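Local coordinates for transglutaminase elicitor (Phytophthora sojae, PDB 3TW5), which probably crosslinks proteins by joining glutamine and lysine side chains as a transglutaminase, and probably elicits plant innate immune responses, at residues Pro27-Pro36 against Pro234-Gln243; Asp199-Ile207 against Glu315-Tyr323. The protein carries 1 engineered substitution. All blocks are in the same frame, centred on the assembly; numbering follows the deposited sequence.

Both contacts belong to one antiparallel beta sheet and to the helix 202-215 that packs on it. Contact 1 adds the short strand 29-31 to the long strand 232-246. Contact 2 sets the start of helix 202-215 across strand 316-321. Strands 269-280 and 299-310 lie between strands 232-246 and 316-321 in the sheet. The centres of the two contacts are about 17 Å apart, and they meet through side chains of the helix. His206 CE1 of contact 2 lies 3.6 Å from Val240 CG2 of contact 1. The rings of His206 and Phe238 meet edge-to-face, and Phe205 CE2 lies 4.0 Å from Phe238 CE1.

Contact 1. Residues Pro27-Pro36 against Pro234-Gln243; sequences PTVGVHTPSP and PVRGFKVYEQ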
ATOM      1  N   PRO A  27       2.190  11.682  20.041  1.00 41.39           N
ATOM      2  CA  PRO A  27       1.529  10.482  20.545  1.00 41.33           C
ATOM      3  C   PRO A  27       2.412   9.249  20.358  1.00 41.25           C
ATOM      4  O   PRO A  27       3.278   9.233  19.479  1.00 41.33           O
ATOM      5  CB  PRO A  27       0.272  10.381  19.676  1.00 41.30           C
ATOM      6  CG  PRO A  27       0.605  11.122  18.434  1.00 41.31           C
ATOM      7  CD  PRO A  27       1.499  12.240  18.863  1.00 41.40           C
ATOM      8  N   THR A  28       2.199   8.239  21.193  1.00 41.12           N
ATOM      9  CA  THR A  28       2.983   7.008  21.133  1.00 40.94           C
ATOM     10  C   THR A  28       2.164   5.880  20.514  1.00 40.85           C
ATOM     11  O   THR A  28       2.640   4.753  20.373  1.00 40.85           O
ATOM     12  CB  THR A  28       3.480   6.587  22.530  1.00 40.89           C
ATOM     13  OG1 THR A  28       2.356   6.335  23.381  1.00 41.06           O
ATOM     14  CG2 THR A  28       4.339   7.680  23.146  1.00 40.81           C
ATOM     15  N   VAL A  29       0.925   6.202  20.153  1.00 40.80           N
ATOM     16  CA  VAL A  29       0.018   5.259  19.504  1.00 40.70           C
ATOM     17  C   VAL A  29      -0.960   6.013  18.593  1.00 40.68           C
ATOM     18  O   VAL A  29      -1.493   7.066  18.961  1.00 40.62           O
ATOM     19  CB  VAL A  29      -0.736   4.365  20.540  1.00 40.72           C
ATOM     20  CG1 VAL A  29      -1.577   5.211  21.510  1.00 40.88           C
ATOM     21  CG2 VAL A  29      -1.591   3.306  19.845  1.00 40.54           C
ATOM     22  N   GLY A  30      -1.164   5.473  17.397  1.00 40.54           N
ATOM     23  CA  GLY A  30      -2.128   6.020  16.455  1.00 40.47           C
ATOM     24  C   GLY A  30      -2.693   4.903  15.608  1.00 40.44           C
ATOM     25  O   GLY A  30      -1.951   4.223  14.905  1.00 40.49           O
ATOM     26  N   VAL A  31      -4.006   4.703  15.697  1.00 40.46           N
ATOM     27  CA  VAL A  31      -4.697   3.693  14.895  1.00 40.49           C
ATOM     28  C   VAL A  31      -5.740   4.370  14.010  1.00 40.60           C
ATOM     29  O   VAL A  31      -6.524   5.201  14.480  1.00 40.84           O
ATOM     30  CB  VAL A  31      -5.359   2.602  15.777  1.00 40.40           C
ATOM     31  CG1 VAL A  31      -6.232   1.671  14.939  1.00 40.35           C
ATOM     32  CG2 VAL A  31      -4.299   1.798  16.522  1.00 40.50           C
ATOM     33  N   HIS A  32      -5.736   4.019  12.727  1.00 40.59           N
ATOM     34  CA  HIS A  32      -6.697   4.572  11.789  1.00 40.52           C
ATOM     35  C   HIS A  32      -7.966   3.731  11.728  1.00 40.52           C
ATOM     36  O   HIS A  32      -7.923   2.543  11.408  1.00 40.46           O
ATOM     37  CB  HIS A  32      -6.085   4.716  10.397  1.00 40.52           C
ATOM     38  CG  HIS A  32      -6.981   5.413   9.424  1.00 40.60           C
ATOM     39  ND1 HIS A  32      -7.706   4.739   8.465  1.00 40.47           N
ATOM     40  CD2 HIS A  32      -7.298   6.722   9.288  1.00 40.45           C
ATOM     41  CE1 HIS A  32      -8.418   5.607   7.768  1.00 40.56           C
ATOM     42  NE2 HIS A  32      -8.188   6.816   8.247  1.00 40.56           N
ATOM     43  N   THR A  33      -9.091   4.362  12.050  1.00 40.69           N
ATOM     44  CA  THR A  33     -10.403   3.719  11.978  1.00 40.78           C
ATOM     45  C   THR A  33     -11.324   4.480  11.017  1.00 40.78           C
ATOM     46  O   THR A  33     -11.361   5.715  11.046  1.00 40.98           O
ATOM     47  CB  THR A  33     -11.081   3.608  13.368  1.00 40.72           C
ATOM     48  OG1 THR A  33     -11.172   4.905  13.967  1.00 40.70           O
ATOM     49  CG2 THR A  33     -10.292   2.683  14.286  1.00 40.81           C
ATOM     50  N   PRO A  34     -12.055   3.750  10.151  1.00 40.72           N
ATOM     51  CA  PRO A  34     -12.004   2.292  10.029  1.00 40.60           C
ATOM     52  C   PRO A  34     -10.712   1.842   9.355  1.00 40.43           C
ATOM     53  O   PRO A  34     -10.110   2.609   8.593  1.00 40.59           O
ATOM     54  CB  PRO A  34     -13.210   1.968   9.141  1.00 40.55           C
ATOM     55  CG  PRO A  34     -13.405   3.186   8.316  1.00 40.69           C
ATOM     56  CD  PRO A  34     -12.991   4.351   9.179  1.00 40.75           C
ATOM     57  N   SER A  35     -10.291   0.616   9.648  1.00 40.07           N
ATOM     58  CA  SER A  35      -9.103   0.042   9.033  1.00 39.70           C
ATOM     59  C   SER A  35      -9.259  -0.021   7.518  1.00 39.45           C
ATOM     60  O   SER A  35     -10.362  -0.262   7.018  1.00 39.47           O
ATOM     61  CB  SER A  35      -8.844  -1.361   9.586  1.00 39.80           C
ATOM     62  OG  SER A  35      -7.781  -1.998   8.895  1.00 39.74           O
ATOM     63  N   PRO A  36      -8.161   0.217   6.777  1.00 39.11           N
ATOM     64  CA  PRO A  36      -8.184  -0.058   5.346  1.00 38.91           C
ATOM     65  C   PRO A  36      -8.478  -1.539   5.117  1.00 38.70           C
ATOM     66  O   PRO A  36      -7.981  -2.386   5.864  1.00 38.69           O
ATOM     67  CB  PRO A  36      -6.759   0.279   4.902  1.00 38.92           C
ATOM     68  CG  PRO A  36      -6.268   1.249   5.903  1.00 38.92           C
ATOM     69  CD  PRO A  36      -6.887   0.826   7.198  1.00 39.10           C
ATOM     70  N   PRO A 234      -1.455  -0.450   2.577  1.00 47.28           N
ATOM     71  CA  PRO A 234      -2.078   0.620   3.352  1.00 46.55           C
ATOM     72  C   PRO A 234      -1.823   0.427   4.847  1.00 45.91           C
ATOM     73  O   PRO A 234      -1.996  -0.677   5.368  1.00 45.91           O
ATOM     74  CB  PRO A 234      -3.564   0.461   3.032  1.00 46.52           C
ATOM     75  CG  PRO A 234      -3.731  -0.981   2.734  1.00 46.68           C
ATOM     76  CD  PRO A 234      -2.440  -1.448   2.121  1.00 47.19           C
ATOM     77  N   VAL A 235      -1.401   1.491   5.523  1.00 45.01           N
ATOM     78  CA  VAL A 235      -1.069   1.416   6.946  1.00 44.14           C
ATOM     79  C   VAL A 235      -2.329   1.468   7.816  1.00 43.75           C
ATOM     80  O   VAL A 235      -3.246   2.246   7.551  1.00 43.57           O
ATOM     81  CB  VAL A 235      -0.046   2.517   7.351  1.00 44.11           C
ATOM     82  CG1 VAL A 235       0.151   2.569   8.859  1.00 43.82           C
ATOM     83  CG2 VAL A 235       1.284   2.274   6.659  1.00 43.81           C
ATOM     84  N   ARG A 236      -2.366   0.620   8.841  1.00 43.16           N
ATOM     85  CA  ARG A 236      -3.461   0.606   9.804  1.00 42.68           C
ATOM     86  C   ARG A 236      -3.100   1.354  11.085  1.00 42.46           C
ATOM     87  O   ARG A 236      -3.955   2.011  11.684  1.00 42.49           O
ATOM     88  CB  ARG A 236      -3.873  -0.828  10.138  1.00 42.67           C
ATOM     89  CG  ARG A 236      -5.149  -0.923  10.959  1.00 42.67           C
ATOM     90  CD  ARG A 236      -5.423  -2.346  11.386  1.00 42.92           C
ATOM     91  NE  ARG A 236      -6.617  -2.441  12.223  1.00 43.14           N
ATOM     92  CZ  ARG A 236      -7.138  -3.586  12.661  1.00 43.23           C
ATOM     93  NH1 ARG A 236      -6.576  -4.748  12.346  1.00 43.37           N
ATOM     94  NH2 ARG A 236      -8.225  -3.571  13.417  1.00 43.19           N
ATOM     95  N   GLY A 237      -1.841   1.257  11.506  1.00 42.10           N
ATOM     96  CA  GLY A 237      -1.426   1.874  12.758  1.00 41.67           C
ATOM     97  C   GLY A 237       0.061   1.963  13.020  1.00 41.50           C
ATOM     98  O   GLY A 237       0.870   1.310  12.360  1.00 41.45           O
ATOM     99  N   PHE A 238       0.406   2.781  14.008  1.00 41.38           N
ATOM    100  CA  PHE A 238       1.782   3.010  14.423  1.00 41.35           C
ATOM    101  C   PHE A 238       1.832   3.093  15.945  1.00 41.51           C
ATOM    102  O   PHE A 238       1.107   3.890  16.552  1.00 41.56           O
ATOM    103  CB  PHE A 238       2.302   4.303  13.787  1.00 41.15           C
ATOM    104  CG  PHE A 238       3.607   4.793  14.354  1.00 40.79           C
ATOM    105  CD1 PHE A 238       4.813   4.237  13.943  1.00 40.72           C
ATOM    106  CD2 PHE A 238       3.630   5.835  15.274  1.00 40.59           C
ATOM    107  CE1 PHE A 238       6.024   4.702  14.456  1.00 40.66           C
ATOM    108  CE2 PHE A 238       4.835   6.307  15.792  1.00 40.51           C
ATOM    109  CZ  PHE A 238       6.034   5.741  15.383  1.00 40.45           C
ATOM    110  N   LYS A 239       2.676   2.266  16.557  1.00 41.63           N
ATOM    111  CA  LYS A 239       2.831   2.266  18.012  1.00 41.74           C
ATOM    112  C   LYS A 239       4.296   2.319  18.433  1.00 41.63           C
ATOM    113  O   LYS A 239       5.129   1.581  17.909  1.00 41.60           O
ATOM    114  CB  LYS A 239       2.140   1.053  18.642  1.00 41.86           C
ATOM    115  CG  LYS A 239       2.032   1.134  20.156  1.00 42.33           C
ATOM    116  CD  LYS A 239       1.352  -0.084  20.756  1.00 42.96           C
ATOM    117  CE  LYS A 239       1.180   0.100  22.260  1.00 43.32           C
ATOM    118  NZ  LYS A 239       0.335  -0.960  22.874  1.00 43.66           N
ATOM    119  N   VAL A 240       4.593   3.210  19.377  1.00 41.58           N
ATOM    120  CA  VAL A 240       5.917   3.316  19.974  1.00 41.57           C
ATOM    121  C   VAL A 240       5.987   2.360  21.163  1.00 41.74           C
ATOM    122  O   VAL A 240       5.198   2.466  22.106  1.00 41.73           O
ATOM    123  CB  VAL A 240       6.226   4.763  20.434  1.00 41.52           C
ATOM    124  CG1 VAL A 240       7.624   4.856  21.037  1.00 41.33           C
ATOM    125  CG2 VAL A 240       6.083   5.738  19.273  1.00 41.47           C
ATOM    126  N   TYR A 241       6.928   1.424  21.103  1.00 41.87           N
ATOM    127  CA  TYR A 241       7.073   0.400  22.133  1.00 42.05           C
ATOM    128  C   TYR A 241       8.107   0.764  23.198  1.00 42.07           C
ATOM    129  O   TYR A 241       8.026   0.284  24.327  1.00 42.15           O
ATOM    130  CB  TYR A 241       7.420  -0.946  21.496  1.00 42.13           C
ATOM    131  CG  TYR A 241       6.222  -1.717  20.985  1.00 42.45           C
ATOM    132  CD1 TYR A 241       5.507  -1.286  19.867  1.00 42.63           C
ATOM    133  CD2 TYR A 241       5.811  -2.892  21.614  1.00 42.74           C
ATOM    134  CE1 TYR A 241       4.406  -1.999  19.394  1.00 42.89           C
ATOM    135  CE2 TYR A 241       4.714  -3.614  21.148  1.00 42.96           C
ATOM    136  CZ  TYR A 241       4.018  -3.163  20.040  1.00 43.01           C
ATOM    137  OH  TYR A 241       2.936  -3.878  19.581  1.00 43.24           O
ATOM    138  N   GLU A 242       9.070   1.607  22.837  1.00 42.15           N
ATOM    139  CA  GLU A 242      10.123   2.009  23.763  1.00 42.21           C
ATOM    140  C   GLU A 242      10.744   3.357  23.407  1.00 42.25           C
ATOM    141  O   GLU A 242      11.103   3.604  22.254  1.00 42.28           O
ATOM    142  CB  GLU A 242      11.219   0.939  23.821  1.00 42.22           C
ATOM    143  CG  GLU A 242      12.208   1.123  24.968  1.00 42.46           C
ATOM    144  CD  GLU A 242      13.469   0.294  24.811  1.00 42.44           C
ATOM    145  OE1 GLU A 242      13.369  -0.917  24.508  1.00 42.47           O
ATOM    146  OE2 GLU A 242      14.565   0.859  25.005  1.00 42.38           O
ATOM    147  N   GLN A 243      10.859   4.222  24.411  1.00 42.30           N
ATOM    148  CA  GLN A 243      11.654   5.441  24.316  1.00 42.35           C
ATOM    149  C   GLN A 243      12.660   5.432  25.456  1.00 42.37           C
ATOM    150  O   GLN A 243      12.282   5.339  26.628  1.00 42.70           O
ATOM    151  CB  GLN A 243      10.777   6.687  24.410  1.00 42.32           C
ATOM    152  CG  GLN A 243       9.900   6.936  23.199  1.00 42.54           C
ATOM    153  CD  GLN A 243       9.028   8.166  23.358  1.00 42.72           C
ATOM    154  OE1 GLN A 243       9.521   9.261  23.633  1.00 42.98           O
ATOM    155  NE2 GLN A 243       7.724   7.992  23.183  1.00 42.74           N
TER
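Val29-Val31 pairs antiparallel with Gly237-Lys239; the axes of strands 29-31 and 234-243 approach to 4.8 Å at 170°. This is a short beta ladder that adds strand 29-31 to strand 232-246. Gly30 and Phe238 form the hydrogen-bonded pair, with Gly30 N and Phe238 O 2.9 Å apart and the return bond from Phe238 N to Gly30 O. Val240 N to Thr28 O and His32 N to Arg236 O extend the bonding at the two ends. Val29 and Lys239 share one face of the sheet with Val31. Val29 CG2 packs on Lys239 CG at 4.2 Å. Phe238 lies on the other face, where its ring touches Ser209 of helix 202-215. At one end Thr28 CB meets Val240 CB at 3.9 Å, and Thr28 CG2 lies 3.4 Å from Gln243 NE2. At the other end the chain of Arg236 is extended from CG to NE and runs beside Ser35. Its guanidinium goes on to Thr299, where NH1 bonds OG1. A classic beta bulge, Arg236 and Gly237 opposite Ser278, lies on the side paired with strand 269-280. Pro36 and Pro234 slide past each other in opposite directions, with CB atoms 3.7 Å apart, and both rings touch helix 128-137. Ser35 OG sits anti to its own backbone N (chi1 174°). There it donates to Pro36 O and lies 3.4 Å from Arg236 CD.

Contact 2. Residues Asp199-Ile207 against Glu315-Tyr323; sequences DLNPAYFHI and EIIGGEWVY
Pro202 lays its ring on one face of the Trp321 indole at the start of helix 202-215. Pro202 CB stands over the centre of the six-membered ring, 3.6 Å from its centroid. This is a CH-pi contact. The indole also holds the chain just before the helix. Trp321 NE1 donates to Leu200 O at 2.8 Å, with the oxygen close to the indole plane and an N-H...O angle of 141°. The indole is thus held by one face and at its N-H edge, and the ring of His329 stacks with it as well. Trp321 CG lies beside the backbone N and anti to the carbonyl carbon (chi1 -62°), which sends the indole out nearly at right angles to the strand, against Pro202. Phe205 adds a looser contact. Its ring and the indole are inclined obliquely, with Phe205 CD2 4.1 Å from Trp321 CH2.

Asn201 is the N-cap. Its CG is anti to the backbone N, and this brings OD1 round to the first turn. A lone pair of OD1, in the carbonyl plane, accepts from Ala203 N at 2.9 Å. Gly318 and Gly319 pass close by without side chains. Ala203 CB rests on Gly318 O at 3.5 Å, and Pro202 CG lies 3.4 Å from Glu320 N. At the other end of the strand Ile207 and Ile316 reach toward each other tip to tip, with Ile207 CG1 3.8 Å from Ile316 CD1. Ile316 CG2 also meets Ala203 CB.

The first turns, 202-207, run at 112° to strand 316-321. Strand 299-310 runs next to this strand and supplies Tyr306, whose OH is hydrogen-bonded to His206 ND1 and which packs on Pro202 and Phe205. Beyond it, strand 269-280 contributes Leu277 to Phe205 and Val273 to His206.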
ATOM      1  N   ASP A 199      16.211   5.080   0.590  1.00 48.92           N
ATOM      2  CA  ASP A 199      16.417   5.466   1.987  1.00 48.89           C
ATOM      3  C   ASP A 199      15.479   6.593   2.446  1.00 48.40           C
ATOM      4  O   ASP A 199      15.044   7.437   1.651  1.00 48.52           O
ATOM      5  CB  ASP A 199      17.887   5.831   2.252  1.00 49.42           C
ATOM      6  CG  ASP A 199      18.433   6.847   1.252  1.00 50.23           C
ATOM      7  OD1 ASP A 199      17.920   7.991   1.209  1.00 50.68           O
ATOM      8  OD2 ASP A 199      19.386   6.501   0.513  1.00 50.84           O
ATOM      9  N   LEU A 200      15.190   6.592   3.745  1.00 47.47           N
ATOM     10  CA  LEU A 200      14.208   7.477   4.352  1.00 46.31           C
ATOM     11  C   LEU A 200      14.675   7.776   5.768  1.00 45.66           C
ATOM     12  O   LEU A 200      14.915   6.853   6.547  1.00 45.73           O
ATOM     13  CB  LEU A 200      12.848   6.774   4.384  1.00 46.31           C
ATOM     14  CG  LEU A 200      11.617   7.457   4.979  1.00 46.18           C
ATOM     15  CD1 LEU A 200      10.915   8.297   3.935  1.00 46.35           C
ATOM     16  CD2 LEU A 200      10.668   6.411   5.524  1.00 46.03           C
ATOM     17  N   ASN A 201      14.817   9.058   6.093  1.00 44.65           N
ATOM     18  CA  ASN A 201      15.275   9.473   7.418  1.00 43.62           C
ATOM     19  C   ASN A 201      14.320   8.993   8.516  1.00 42.93           C
ATOM     20  O   ASN A 201      13.110   9.198   8.414  1.00 42.96           O
ATOM     21  CB  ASN A 201      15.448  10.994   7.480  1.00 43.66           C
ATOM     22  CG  ASN A 201      16.365  11.436   8.607  1.00 43.73           C
ATOM     23  OD1 ASN A 201      16.128  11.132   9.772  1.00 43.92           O
ATOM     24  ND2 ASN A 201      17.417  12.166   8.261  1.00 44.15           N
ATOM     25  N   PRO A 202      14.861   8.332   9.559  1.00 42.13           N
ATOM     26  CA  PRO A 202      14.020   7.829  10.647  1.00 41.47           C
ATOM     27  C   PRO A 202      13.360   8.942  11.461  1.00 40.86           C
ATOM     28  O   PRO A 202      12.302   8.721  12.054  1.00 40.72           O
ATOM     29  CB  PRO A 202      14.996   7.022  11.508  1.00 41.53           C
ATOM     30  CG  PRO A 202      16.337   7.530  11.157  1.00 41.76           C
ATOM     31  CD  PRO A 202      16.271   7.940   9.729  1.00 42.02           C
ATOM     32  N   ALA A 203      13.977  10.122  11.482  1.00 40.12           N
ATOM     33  CA  ALA A 203      13.351  11.306  12.068  1.00 39.42           C
ATOM     34  C   ALA A 203      12.056  11.598  11.328  1.00 38.99           C
ATOM     35  O   ALA A 203      11.002  11.755  11.947  1.00 39.00           O
ATOM     36  CB  ALA A 203      14.277  12.503  12.002  1.00 39.36           C
ATOM     37  N   TYR A 204      12.138  11.645   9.999  1.00 38.28           N
ATOM     38  CA  TYR A 204      10.956  11.867   9.183  1.00 37.57           C
ATOM     39  C   TYR A 204       9.927  10.753   9.389  1.00 37.27           C
ATOM     40  O   TYR A 204       8.741  11.030   9.560  1.00 37.22           O
ATOM     41  CB  TYR A 204      11.296  12.045   7.694  1.00 37.44           C
ATOM     42  CG  TYR A 204      10.046  12.147   6.862  1.00 37.15           C
ATOM     43  CD1 TYR A 204       9.226  13.270   6.946  1.00 36.98           C
ATOM     44  CD2 TYR A 204       9.646  11.098   6.041  1.00 37.11           C
ATOM     45  CE1 TYR A 204       8.057  13.357   6.217  1.00 37.02           C
ATOM     46  CE2 TYR A 204       8.474  11.175   5.303  1.00 37.16           C
ATOM     47  CZ  TYR A 204       7.686  12.309   5.398  1.00 37.08           C
ATOM     48  OH  TYR A 204       6.522  12.394   4.676  1.00 37.17           O
ATOM     49  N   PHE A 205      10.387   9.505   9.389  1.00 36.83           N
ATOM     50  CA  PHE A 205       9.502   8.361   9.599  1.00 36.59           C
ATOM     51  C   PHE A 205       8.658   8.521  10.868  1.00 36.59           C
ATOM     52  O   PHE A 205       7.430   8.411  10.816  1.00 36.50           O
ATOM     53  CB  PHE A 205      10.297   7.048   9.631  1.00 36.49           C
ATOM     54  CG  PHE A 205       9.469   5.842   9.993  1.00 36.28           C
ATOM     55  CD1 PHE A 205       8.577   5.291   9.078  1.00 36.13           C
ATOM     56  CD2 PHE A 205       9.582   5.259  11.249  1.00 36.02           C
ATOM     57  CE1 PHE A 205       7.809   4.178   9.415  1.00 35.96           C
ATOM     58  CE2 PHE A 205       8.817   4.148  11.591  1.00 35.78           C
ATOM     59  CZ  PHE A 205       7.930   3.608  10.671  1.00 35.76           C
ATOM     60  N   HIS A 206       9.322   8.793  11.993  1.00 36.47           N
ATOM     61  CA  HIS A 206       8.644   8.955  13.281  1.00 36.26           C
ATOM     62  C   HIS A 206       7.682  10.140  13.264  1.00 36.11           C
ATOM     63  O   HIS A 206       6.514   9.988  13.613  1.00 36.18           O
ATOM     64  CB  HIS A 206       9.658   9.096  14.427  1.00 36.30           C
ATOM     65  CG  HIS A 206       9.054   8.970  15.794  1.00 36.21           C
ATOM     66  ND1 HIS A 206       8.945   7.764  16.453  1.00 36.12           N
ATOM     67  CD2 HIS A 206       8.531   9.901  16.628  1.00 36.00           C
ATOM     68  CE1 HIS A 206       8.379   7.957  17.632  1.00 35.92           C
ATOM     69  NE2 HIS A 206       8.117   9.244  17.763  1.00 35.87           N
ATOM     70  N   ILE A 207       8.176  11.305  12.841  1.00 35.88           N
ATOM     71  CA  ILE A 207       7.373  12.531  12.787  1.00 35.75           C
ATOM     72  C   ILE A 207       6.111  12.349  11.936  1.00 35.77           C
ATOM     73  O   ILE A 207       5.015  12.707  12.365  1.00 35.80           O
ATOM     74  CB  ILE A 207       8.205  13.745  12.286  1.00 35.74           C
ATOM     75  CG1 ILE A 207       9.283  14.114  13.313  1.00 35.57           C
ATOM     76  CG2 ILE A 207       7.304  14.952  11.999  1.00 35.60           C
ATOM     77  CD1 ILE A 207      10.414  14.959  12.756  1.00 35.41           C
ATOM     78  N   GLU A 315      13.424  18.960  20.528  1.00 43.07           N
ATOM     79  CA  GLU A 315      12.809  18.870  19.215  1.00 43.08           C
ATOM     80  C   GLU A 315      13.607  17.926  18.320  1.00 42.65           C
ATOM     81  O   GLU A 315      14.836  17.956  18.319  1.00 42.55           O
ATOM     82  CB  GLU A 315      12.710  20.264  18.591  1.00 43.39           C
ATOM     83  CG  GLU A 315      11.742  20.352  17.426  1.00 44.48           C
ATOM     84  CD  GLU A 315      11.183  21.750  17.221  1.00 45.28           C
ATOM     85  OE1 GLU A 315      10.461  22.247  18.117  1.00 45.81           O
ATOM     86  OE2 GLU A 315      11.454  22.343  16.152  1.00 45.57           O
ATOM     87  N   ILE A 316      12.898  17.084  17.572  1.00 42.24           N
ATOM     88  CA  ILE A 316      13.528  16.128  16.664  1.00 41.88           C
ATOM     89  C   ILE A 316      14.154  16.856  15.477  1.00 41.81           C
ATOM     90  O   ILE A 316      13.455  17.507  14.696  1.00 41.83           O
ATOM     91  CB  ILE A 316      12.531  15.065  16.151  1.00 41.77           C
ATOM     92  CG1 ILE A 316      11.790  14.404  17.314  1.00 41.50           C
ATOM     93  CG2 ILE A 316      13.260  14.016  15.319  1.00 41.89           C
ATOM     94  CD1 ILE A 316      10.503  13.729  16.914  1.00 41.09           C
ATOM     95  N   ILE A 317      15.475  16.742  15.359  1.00 41.65           N
ATOM     96  CA  ILE A 317      16.231  17.415  14.300  1.00 41.46           C
ATOM     97  C   ILE A 317      16.925  16.430  13.357  1.00 41.53           C
ATOM     98  O   ILE A 317      17.519  16.831  12.352  1.00 41.54           O
ATOM     99  CB  ILE A 317      17.276  18.402  14.873  1.00 41.29           C
ATOM    100  CG1 ILE A 317      18.258  17.680  15.802  1.00 41.12           C
ATOM    101  CG2 ILE A 317      16.585  19.560  15.582  1.00 41.45           C
ATOM    102  CD1 ILE A 317      19.586  18.387  15.957  1.00 41.09           C
ATOM    103  N   GLY A 318      16.846  15.144  13.688  1.00 41.46           N
ATOM    104  CA  GLY A 318      17.513  14.110  12.911  1.00 41.44           C
ATOM    105  C   GLY A 318      17.385  12.727  13.509  1.00 41.44           C
ATOM    106  O   GLY A 318      16.674  12.530  14.493  1.00 41.50           O
ATOM    107  N   GLY A 319      18.074  11.766  12.904  1.00 41.53           N
ATOM    108  CA  GLY A 319      17.992  10.377  13.331  1.00 41.67           C
ATOM    109  C   GLY A 319      18.961   9.463  12.609  1.00 41.82           C
ATOM    110  O   GLY A 319      19.603   9.869  11.636  1.00 41.89           O
ATOM    111  N   GLU A 320      19.065   8.230  13.102  1.00 41.93           N
ATOM    112  CA  GLU A 320      19.891   7.186  12.494  1.00 42.17           C
ATOM    113  C   GLU A 320      19.244   5.822  12.712  1.00 42.34           C
ATOM    114  O   GLU A 320      18.781   5.528  13.811  1.00 42.45           O
ATOM    115  CB  GLU A 320      21.299   7.180  13.101  1.00 42.06           C
ATOM    116  CG  GLU A 320      22.227   8.301  12.629  1.00 42.17           C
ATOM    117  CD  GLU A 320      22.671   8.156  11.177  1.00 42.22           C
ATOM    118  OE1 GLU A 320      22.640   7.027  10.640  1.00 42.31           O
ATOM    119  OE2 GLU A 320      23.064   9.178  10.577  1.00 42.17           O
ATOM    120  N   TRP A 321      19.213   4.995  11.668  1.00 42.64           N
ATOM    121  CA  TRP A 321      18.702   3.628  11.782  1.00 43.00           C
ATOM    122  C   TRP A 321      19.714   2.726  12.493  1.00 43.57           C
ATOM    123  O   TRP A 321      20.920   2.842  12.271  1.00 43.66           O
ATOM    124  CB  TRP A 321      18.393   3.045  10.402  1.00 42.75           C
ATOM    125  CG  TRP A 321      17.326   3.755   9.618  1.00 42.11           C
ATOM    126  CD1 TRP A 321      17.511   4.560   8.534  1.00 41.92           C
ATOM    127  CD2 TRP A 321      15.912   3.703   9.842  1.00 41.69           C
ATOM    128  NE1 TRP A 321      16.303   5.017   8.070  1.00 41.57           N
ATOM    129  CE2 TRP A 321      15.304   4.509   8.856  1.00 41.59           C
ATOM    130  CE3 TRP A 321      15.099   3.059  10.783  1.00 41.57           C
ATOM    131  CZ2 TRP A 321      13.920   4.690   8.783  1.00 41.46           C
ATOM    132  CZ3 TRP A 321      13.720   3.240  10.710  1.00 41.36           C
ATOM    133  CH2 TRP A 321      13.147   4.049   9.717  1.00 41.37           C
ATOM    134  N   VAL A 322      19.218   1.830  13.344  1.00 44.41           N
ATOM    135  CA  VAL A 322      20.068   0.869  14.063  1.00 45.27           C
ATOM    136  C   VAL A 322      19.474  -0.544  14.028  1.00 46.12           C
ATOM    137  O   VAL A 322      18.386  -0.750  13.490  1.00 46.20           O
ATOM    138  CB  VAL A 322      20.327   1.294  15.542  1.00 45.09           C
ATOM    139  CG1 VAL A 322      21.052   2.636  15.618  1.00 44.86           C
ATOM    140  CG2 VAL A 322      19.031   1.328  16.347  1.00 44.90           C
ATOM    141  N   TYR A 323      20.201  -1.506  14.604  1.00 47.32           N
ATOM    142  CA  TYR A 323      19.737  -2.895  14.769  1.00 48.58           C
ATOM    143  C   TYR A 323      19.172  -3.552  13.504  1.00 49.28           C
ATOM    144  O   TYR A 323      18.155  -4.258  13.561  1.00 49.49           O
ATOM    145  CB  TYR A 323      18.709  -3.013  15.911  1.00 48.68           C
ATOM    146  CG  TYR A 323      19.283  -3.064  17.312  1.00 49.22           C
ATOM    147  CD1 TYR A 323      20.536  -3.626  17.563  1.00 49.65           C
ATOM    148  CD2 TYR A 323      18.549  -2.580  18.398  1.00 49.50           C
ATOM    149  CE1 TYR A 323      21.058  -3.677  18.857  1.00 50.10           C
ATOM    150  CE2 TYR A 323      19.058  -2.629  19.697  1.00 49.83           C
ATOM    151  CZ  TYR A 323      20.314  -3.180  19.918  1.00 50.09           C
ATOM    152  OH  TYR A 323      20.826  -3.236  21.197  1.00 50.37           O
TER